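Local atomic coordinates of LRR receptor-like serine/threonine-protein kinase RGI3 (Arabidopsis thaliana, PDB entry 5HZ0), a protein that acts as a receptor for RGF peptide hormones, here through its extracellular leucine-rich repeat domain, in signalling that maintains the root stem cell niche. Residues L163-E167 with T168-G172; I259-E263 with N264-G268; L379-S383 with N384-G388; L498-K502 with N503-G507. The protein carries 5 engineered substitutions. One frame throughout, in Å; residues are numbered along the deposited sequence.

Contact 1: residues L163-E167 with T168-G172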
# COMPACT_ATOMS: atom_id res chain seq x y z
N LEU A 163 -26.80 7.72 -6.71
CA LEU A 163 -27.11 6.30 -6.52
C LEU A 163 -25.90 5.56 -5.98
O LEU A 163 -24.89 5.43 -6.66
CB LEU A 163 -27.54 5.65 -7.84
CG LEU A 163 -27.77 4.13 -7.74
CD1 LEU A 163 -29.04 3.82 -6.94
CD2 LEU A 163 -27.82 3.44 -9.11
N GLY A 164 -25.99 5.02 -4.78
CA GLY A 164 -24.87 4.23 -4.37
C GLY A 164 -25.26 3.03 -3.58
O GLY A 164 -26.08 3.02 -2.65
N LEU A 165 -24.65 1.98 -4.09
CA LEU A 165 -24.74 0.59 -3.70
C LEU A 165 -23.41 -0.01 -3.24
O LEU A 165 -23.21 -1.19 -3.42
CB LEU A 165 -25.44 -0.22 -4.80
CG LEU A 165 -26.85 0.35 -4.99
CD1 LEU A 165 -27.43 -0.01 -6.34
CD2 LEU A 165 -27.77 -0.13 -3.86
N ALA A 166 -22.43 0.83 -2.91
CA ALA A 166 -21.08 0.35 -2.63
C ALA A 166 -20.99 -0.64 -1.47
O ALA A 166 -21.78 -0.59 -0.54
CB ALA A 166 -20.15 1.53 -2.38
N GLU A 167 -20.00 -1.52 -1.53
CA GLU A 167 -19.81 -2.56 -0.50
C GLU A 167 -21.06 -3.39 -0.27
O GLU A 167 -21.49 -3.61 0.86
CB GLU A 167 -19.25 -1.98 0.79
CG GLU A 167 -17.78 -1.70 0.68
CD GLU A 167 -17.17 -1.22 1.96
OE1 GLU A 167 -17.56 -1.73 3.03
OE2 GLU A 167 -16.30 -0.32 1.91
N THR A 168 -21.65 -3.83 -1.37
CA THR A 168 -22.76 -4.75 -1.33
C THR A 168 -22.37 -5.98 -2.13
O THR A 168 -21.28 -6.05 -2.70
CB THR A 168 -24.03 -4.12 -1.94
OG1 THR A 168 -23.77 -3.77 -3.30
CG2 THR A 168 -24.44 -2.89 -1.17
N SER A 169 -23.27 -6.94 -2.18
CA SER A 169 -23.06 -8.13 -2.99
C SER A 169 -23.73 -8.04 -4.36
O SER A 169 -23.93 -9.06 -5.03
CB SER A 169 -23.40 -9.39 -2.22
OG SER A 169 -22.50 -9.52 -1.13
N LEU A 170 -24.15 -6.84 -4.74
CA LEU A 170 -24.75 -6.62 -6.05
C LEU A 170 -23.89 -7.20 -7.15
O LEU A 170 -22.68 -6.94 -7.22
CB LEU A 170 -24.96 -5.13 -6.31
CG LEU A 170 -26.35 -4.82 -6.84
CD1 LEU A 170 -27.36 -4.77 -5.70
CD2 LEU A 170 -26.33 -3.55 -7.61
N SER A 171 -24.52 -7.99 -8.02
CA SER A 171 -23.79 -8.76 -9.02
C SER A 171 -24.37 -8.54 -10.40
O SER A 171 -25.31 -7.77 -10.56
CB SER A 171 -23.85 -10.24 -8.69
OG SER A 171 -25.20 -10.72 -8.74
N GLY A 172 -23.82 -9.23 -11.39
CA GLY A 172 -24.28 -9.09 -12.77
C GLY A 172 -23.87 -7.80 -13.45
O GLY A 172 -23.11 -7.01 -12.90

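Contact 2: residues I259-E263 with N264-G268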
# COMPACT_ATOMS: atom_id res chain seq x y z
N ILE A 259 -8.60 10.23 -13.24
CA ILE A 259 -8.78 9.00 -14.00
C ILE A 259 -7.99 7.87 -13.34
O ILE A 259 -6.76 7.92 -13.27
CB ILE A 259 -8.29 9.14 -15.46
CG1 ILE A 259 -9.06 10.23 -16.19
CG2 ILE A 259 -8.41 7.78 -16.21
CD1 ILE A 259 -8.62 10.42 -17.63
N ASP A 260 -8.68 6.85 -12.85
CA ASP A 260 -7.97 5.70 -12.28
C ASP A 260 -8.47 4.41 -12.91
O ASP A 260 -9.60 3.96 -12.66
CB ASP A 260 -8.16 5.69 -10.77
CG ASP A 260 -7.17 4.80 -10.06
OD1 ASP A 260 -6.61 3.88 -10.70
OD2 ASP A 260 -6.97 5.01 -8.85
N PHE A 261 -7.62 3.85 -13.76
CA PHE A 261 -7.82 2.55 -14.42
C PHE A 261 -6.88 1.47 -13.86
O PHE A 261 -6.68 0.45 -14.50
CB PHE A 261 -7.66 2.66 -15.93
CG PHE A 261 -8.63 3.62 -16.59
CD1 PHE A 261 -9.80 4.00 -15.97
CD2 PHE A 261 -8.37 4.13 -17.85
CE1 PHE A 261 -10.68 4.86 -16.58
CE2 PHE A 261 -9.25 4.97 -18.46
CZ PHE A 261 -10.40 5.34 -17.83
N SER A 262 -6.21 1.75 -12.75
CA SER A 262 -5.22 0.82 -12.22
C SER A 262 -5.77 -0.61 -12.05
O SER A 262 -6.96 -0.79 -11.89
CB SER A 262 -4.69 1.33 -10.88
OG SER A 262 -4.53 2.75 -10.90
N GLU A 263 -4.90 -1.62 -12.17
CA GLU A 263 -5.25 -3.05 -12.00
C GLU A 263 -6.33 -3.56 -12.92
O GLU A 263 -7.40 -3.98 -12.48
CB GLU A 263 -5.70 -3.37 -10.57
CG GLU A 263 -4.80 -2.84 -9.50
CD GLU A 263 -3.94 -3.91 -8.90
OE1 GLU A 263 -3.36 -3.66 -7.81
OE2 GLU A 263 -3.86 -4.99 -9.52
N ASN A 264 -6.04 -3.55 -14.21
CA ASN A 264 -6.92 -4.11 -15.20
C ASN A 264 -6.08 -4.84 -16.23
O ASN A 264 -4.93 -5.22 -15.94
CB ASN A 264 -7.77 -3.03 -15.86
CG ASN A 264 -8.93 -2.60 -15.00
OD1 ASN A 264 -9.94 -3.30 -14.93
ND2 ASN A 264 -8.80 -1.45 -14.32
N LEU A 265 -6.70 -5.18 -17.34
CA LEU A 265 -6.04 -5.79 -18.49
C LEU A 265 -5.81 -4.88 -19.71
O LEU A 265 -5.58 -5.36 -20.80
CB LEU A 265 -6.68 -7.14 -18.85
CG LEU A 265 -6.79 -8.04 -17.60
CD1 LEU A 265 -7.61 -9.29 -17.89
CD2 LEU A 265 -5.42 -8.39 -17.07
N LEU A 266 -6.00 -3.58 -19.55
CA LEU A 266 -5.95 -2.65 -20.68
C LEU A 266 -4.69 -2.78 -21.53
O LEU A 266 -3.60 -3.02 -21.01
CB LEU A 266 -6.09 -1.20 -20.18
CG LEU A 266 -7.27 -0.97 -19.23
CD1 LEU A 266 -7.38 0.47 -18.79
CD2 LEU A 266 -8.56 -1.44 -19.90
N THR A 267 -4.86 -2.63 -22.84
CA THR A 267 -3.75 -2.64 -23.77
C THR A 267 -3.85 -1.40 -24.65
O THR A 267 -4.71 -0.55 -24.47
CB THR A 267 -3.77 -3.86 -24.72
OG1 THR A 267 -5.00 -3.85 -25.44
CG2 THR A 267 -3.62 -5.16 -23.96
N GLY A 268 -2.97 -1.33 -25.64
CA GLY A 268 -2.91 -0.17 -26.48
C GLY A 268 -2.11 0.90 -25.77
O GLY A 268 -1.34 0.66 -24.83

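Contact 3: residues L379-S383 with N384-G388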
# COMPACT_ATOMS: atom_id res chain seq x y z
N LEU A 379 13.36 8.80 -3.73
CA LEU A 379 13.99 8.66 -5.04
C LEU A 379 14.32 7.18 -5.25
O LEU A 379 15.17 6.61 -4.55
CB LEU A 379 15.23 9.55 -5.14
CG LEU A 379 16.06 9.55 -6.43
CD1 LEU A 379 15.15 9.73 -7.62
CD2 LEU A 379 17.17 10.64 -6.44
N LEU A 380 13.62 6.55 -6.19
CA LEU A 380 13.81 5.13 -6.44
C LEU A 380 14.09 4.90 -7.91
O LEU A 380 13.20 5.01 -8.76
CB LEU A 380 12.56 4.38 -6.03
CG LEU A 380 12.05 4.81 -4.65
CD1 LEU A 380 10.62 4.36 -4.42
CD2 LEU A 380 12.97 4.29 -3.55
N LEU A 381 15.37 4.66 -8.17
CA LEU A 381 15.96 4.39 -9.48
C LEU A 381 16.47 2.94 -9.68
O LEU A 381 17.24 2.67 -10.60
CB LEU A 381 17.03 5.43 -9.81
CG LEU A 381 16.64 6.91 -9.77
CD1 LEU A 381 17.81 7.74 -10.25
CD2 LEU A 381 15.40 7.21 -10.60
N LEU A 382 16.15 2.07 -8.73
CA LEU A 382 16.72 0.74 -8.68
C LEU A 382 16.45 -0.11 -9.92
O LEU A 382 15.47 0.10 -10.63
CB LEU A 382 16.35 -0.00 -7.38
CG LEU A 382 14.93 -0.46 -7.06
CD1 LEU A 382 14.61 -1.84 -7.63
CD2 LEU A 382 14.73 -0.46 -5.56
N SER A 383 17.35 -1.04 -10.21
CA SER A 383 17.23 -1.88 -11.40
C SER A 383 17.06 -1.13 -12.73
O SER A 383 15.99 -1.08 -13.31
CB SER A 383 16.14 -2.94 -11.26
OG SER A 383 15.99 -3.62 -12.49
N ASN A 384 18.15 -0.53 -13.20
CA ASN A 384 18.18 0.09 -14.50
C ASN A 384 19.58 -0.14 -15.04
O ASN A 384 20.31 -0.98 -14.51
CB ASN A 384 17.88 1.59 -14.41
CG ASN A 384 16.39 1.89 -14.33
OD1 ASN A 384 15.70 1.82 -15.33
ND2 ASN A 384 15.90 2.22 -13.14
N ASP A 385 19.92 0.55 -16.12
CA ASP A 385 21.29 0.57 -16.65
C ASP A 385 22.12 1.79 -16.27
O ASP A 385 23.04 2.15 -17.00
CB ASP A 385 21.37 0.27 -18.15
CG ASP A 385 22.75 -0.25 -18.56
OD1 ASP A 385 23.39 -0.93 -17.72
OD2 ASP A 385 23.20 0.03 -19.69
N LEU A 386 21.70 2.53 -15.25
CA LEU A 386 22.36 3.78 -14.85
C LEU A 386 23.83 3.63 -14.45
O LEU A 386 24.19 2.78 -13.65
CB LEU A 386 21.58 4.45 -13.71
CG LEU A 386 20.12 4.80 -13.97
CD1 LEU A 386 19.46 5.15 -12.66
CD2 LEU A 386 20.05 5.99 -14.91
N SER A 387 24.68 4.49 -15.01
CA SER A 387 26.10 4.52 -14.67
C SER A 387 26.55 5.93 -14.27
O SER A 387 25.72 6.82 -14.08
CB SER A 387 26.94 4.03 -15.83
OG SER A 387 26.67 4.80 -16.98
N GLY A 388 27.86 6.11 -14.11
CA GLY A 388 28.41 7.39 -13.73
C GLY A 388 28.50 7.55 -12.22
O GLY A 388 28.19 6.61 -11.49

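Contact 4: residues L498-K502 with N503-G507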
# COMPACT_ATOMS: atom_id res chain seq x y z
N LEU A 498 23.49 -7.14 11.08
CA LEU A 498 24.80 -6.72 10.60
C LEU A 498 25.39 -7.80 9.70
O LEU A 498 25.70 -8.91 10.14
CB LEU A 498 25.75 -6.46 11.77
CG LEU A 498 27.20 -6.20 11.38
CD1 LEU A 498 27.27 -5.02 10.43
CD2 LEU A 498 28.09 -5.97 12.59
N ASN A 499 25.57 -7.47 8.42
CA ASN A 499 26.13 -8.39 7.47
C ASN A 499 27.39 -7.79 6.84
O ASN A 499 27.31 -6.84 6.05
CB ASN A 499 25.07 -8.68 6.41
CG ASN A 499 25.51 -9.72 5.40
OD1 ASN A 499 26.67 -10.13 5.36
ND2 ASN A 499 24.59 -10.13 4.54
N LEU A 500 28.53 -8.34 7.22
CA LEU A 500 29.85 -8.01 6.68
C LEU A 500 30.44 -9.03 5.71
O LEU A 500 31.64 -8.96 5.38
CB LEU A 500 30.84 -7.71 7.79
CG LEU A 500 30.35 -6.54 8.63
CD1 LEU A 500 31.26 -6.42 9.82
CD2 LEU A 500 30.33 -5.24 7.80
N ALA A 501 29.64 -10.02 5.35
CA ALA A 501 30.12 -11.25 4.72
C ALA A 501 30.79 -11.03 3.37
O ALA A 501 30.49 -10.06 2.67
CB ALA A 501 28.99 -12.27 4.60
N LYS A 502 31.69 -11.93 3.00
CA LYS A 502 32.44 -11.84 1.75
C LYS A 502 33.24 -10.54 1.63
O LYS A 502 33.04 -9.74 0.71
CB LYS A 502 31.52 -12.04 0.55
CG LYS A 502 32.27 -12.52 -0.67
CD LYS A 502 31.36 -12.76 -1.86
CE LYS A 502 32.12 -13.51 -2.97
NZ LYS A 502 33.50 -12.99 -3.21
N ASN A 503 34.17 -10.36 2.56
CA ASN A 503 35.13 -9.27 2.50
C ASN A 503 36.53 -9.81 2.79
O ASN A 503 36.74 -11.03 2.82
CB ASN A 503 34.73 -8.15 3.48
CG ASN A 503 33.65 -7.23 2.92
OD1 ASN A 503 33.90 -6.50 1.97
ND2 ASN A 503 32.46 -7.26 3.50
N ARG A 504 37.48 -8.89 2.91
CA ARG A 504 38.86 -9.15 3.33
C ARG A 504 39.12 -8.86 4.82
O ARG A 504 40.27 -8.57 5.19
CB ARG A 504 39.85 -8.41 2.44
CG ARG A 504 39.84 -8.87 0.99
CD ARG A 504 40.65 -10.15 0.78
NE ARG A 504 39.91 -11.39 1.07
CZ ARG A 504 40.34 -12.35 1.89
NH1 ARG A 504 41.50 -12.22 2.52
NH2 ARG A 504 39.60 -13.44 2.09
N LEU A 505 38.06 -8.77 5.62
CA LEU A 505 38.19 -8.42 7.04
C LEU A 505 39.06 -9.41 7.84
O LEU A 505 39.17 -10.58 7.48
CB LEU A 505 36.79 -8.26 7.68
CG LEU A 505 35.96 -7.06 7.18
CD1 LEU A 505 34.48 -7.21 7.52
CD2 LEU A 505 36.50 -5.73 7.75
N SER A 506 39.70 -8.92 8.90
CA SER A 506 40.70 -9.71 9.65
C SER A 506 40.81 -9.35 11.14
O SER A 506 40.11 -8.46 11.64
CB SER A 506 42.08 -9.60 8.99
OG SER A 506 42.58 -8.27 9.09
N GLY A 507 41.71 -10.04 11.84
CA GLY A 507 41.85 -9.88 13.28
C GLY A 507 40.81 -10.66 14.07
O GLY A 507 40.07 -11.48 13.52

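Contact 1: residues L163-E167 with T168-G172
Thr168 and Leu165 are joined by a side-chain to backbone hydrogen bond. The hydroxyl OG1 of Thr168 donates to Leu165 O at 2.6 Å. It meets the carbonyl at a C=O...O angle of 156° and is tilted 19° from the carbonyl plane. The first torsion of Thr168 (chi1 60°) sets OG1 between its own backbone N and carbonyl carbon, and from there it faces back across the turn. Leu170 N adds a weak bond to the same OG1, at 3.4 Å. One hydroxyl thus links the chain before the turn to the chain after it.

The apolar part is small. Leu165 and Leu170 converge on the inner side of the turn, their side chains crossing obliquely, with Leu165 CD1 at 3.9 Å from Leu170 CD2. Leu165 also packs on Leu150, and Leu170 on Leu146.

The turn itself passes through Glu167, whose phi and psi are both positive, in the left-handed region. Its CB is directed away overall, though it touches Thr168 N. Glu167 OE2 bonds the backbone of the bound peptide, while Ala166 N bonds a modified side chain of that peptide.

The chemistry therefore divides by side. Leucines and the threonine hydroxyl hold the turn after strand 162-164 of a leucine-rich repeat. Glu167 and the backbone N of Ala166, both in the peptide-recognition motif, bond the hormone.

Contact 2: residues I259-E263 with N264-G268
This turn closes the strand 258-260 of a leucine-rich repeat and carries the peptide-recognition residues 260-263; Phe261 meets Asn264 and Leu266 across it. Asn264 ND2 donates to Phe261 O at 2.9 Å, in a nearly straight bond (166°). The acceptor lies in the amide plane of Asn264. The donor, however, sits well above the carbonyl plane of Phe261, 64° out of it. With CG anti to its carbonyl carbon (chi1 -78°), Asn264 turns its amide back toward the strand end. Asn264 OD1 accepts from Leu242 N of the preceding repeat.

Beside the amide bond Leu266 CD1 touches Phe261 CB at 3.6 Å and the ring at CD2 at 3.9 Å. The two side chains cross at about a right angle. Ile259 CG2 lies over the centre of one face of the ring, 3.5 Å above its plane.

On the strand side Asp260 forms an Asx turn: its OD1 accepts from Ser262 N at 3.0 Å. Its OD2 bonds the backbone of the bound peptide, and Glu263 OE1 bonds a polar side chain of it. An alanine in place of Asn264 would probably leave Phe261 O without this donor and Leu242 N without its acceptor, weakening the tie to the preceding repeat.

Asn288, one repeat on, bonds Phe261 O through ND2 and Leu266 N through OD1. Strand 258-260 itself runs parallel between strands 234-236 and 282-284.

Contact 3: residues L379-S383 with N384-G388
The turn after the strand of a leucine-rich repeat, with the consensus asparagine, is formed here by Leu381, Asn384 and Leu386, just past strand 378-380. The sequence follows the repeat consensus, with Leu379, Leu381 and Leu386 buried inside and Asn384 just after the bend. Asn384 reaches back with its amide and donates from ND2 to Leu381 O at 2.9 Å. The N-H points almost directly at the oxygen (163°), which lies in the plane of the Asn384 amide. The donor stands high over the carbonyl plane of Leu381, 66° out of it. The carbonyls of Leu382 and Ser383 are also close to ND2, but their angles are too poor for bonding. The grip within the turn thus rests on one oxygen.

The leucines meet beside this bond. Leu386 directs its CB toward segment 379-383, and its CD1 comes to 3.8 Å from Leu381 CB and 3.9 Å from Leu381 CD1. The two side chains lie at about a right angle, so that a single methyl of Leu386 rests against both the root and one branch of Leu381. Ser383, at the bend, has positive phi and psi; its CB points away overall from 384-388, though it touches Asn384 N. Leu380 and Leu382 pack against a polar side chain of the bound peptide.

Asp385 makes a salt bridge to Arg409. Asn408, on the next repeat, holds both Leu381 O and Leu386 N. Strand 378-380 runs parallel to its two neighbours, 354-356 and 402-404, and lies between them.

Contact 4: residues L498-K502 with N503-G507
Leu500 and Leu505 face each other at about a right angle in the turn after the strand of a leucine-rich repeat, in the C-terminal part of the solenoid. Leu505 comes in with one methyl: its CD1 is 3.7 Å from Leu500 CB and 4.0 Å from Leu500 CD1. Leu505 CD1 also lies 4.0 Å from Leu500 O. Leu500 has CG anti to its carbonyl carbon (chi1 -59°), which carries its branches inward, beside the methyl of Leu505.

Asn503, the consensus asparagine, sits next to this pair. Its ND2 donates to Leu500 O at 2.7 Å, with an N-H...O angle of 165°. The oxygen lies in the amide plane of Asn503, while the nitrogen stands 58° out of the plane of the Leu500 carbonyl. ND2 also bonds Phe476 O of the preceding repeat, a second backbone carbonyl. A leucine in place of Asn503 would probably leave Leu500 O and Phe476 O without this donor and let the bend shift between repeats.

Leu500 O has a second donor, Asn527 ND2 of the following repeat. Lys502, at the bend, is exposed; its side chain touches Asp478. The side chain of Ala501 lies about 4 Å from a bound N-acetylglucosamine. Asn499 closes an Asx turn, its OD1 accepting from Ala501 N at 3.0 Å.

All four contacts are the same bend at the end of a parallel strand, set in series along one solenoid. Contacts 1 and 2 have centres about 21 Å apart, contacts 1 and 4 about 59 Å. Each keeps a buried apolar pair inside and a more exposed residue at the bend. Contacts 2, 3 and 4 share an asparagine amide donor; contact 1 uses a threonine hydroxyl and lacks an amide. Contact 2 alone puts an aromatic ring in the pair. Outward chemistry follows position: contacts 1 and 2 give polar groups to the peptide, contact 3 offers leucines, and contact 4 lies beside a bound N-acetylglucosamine.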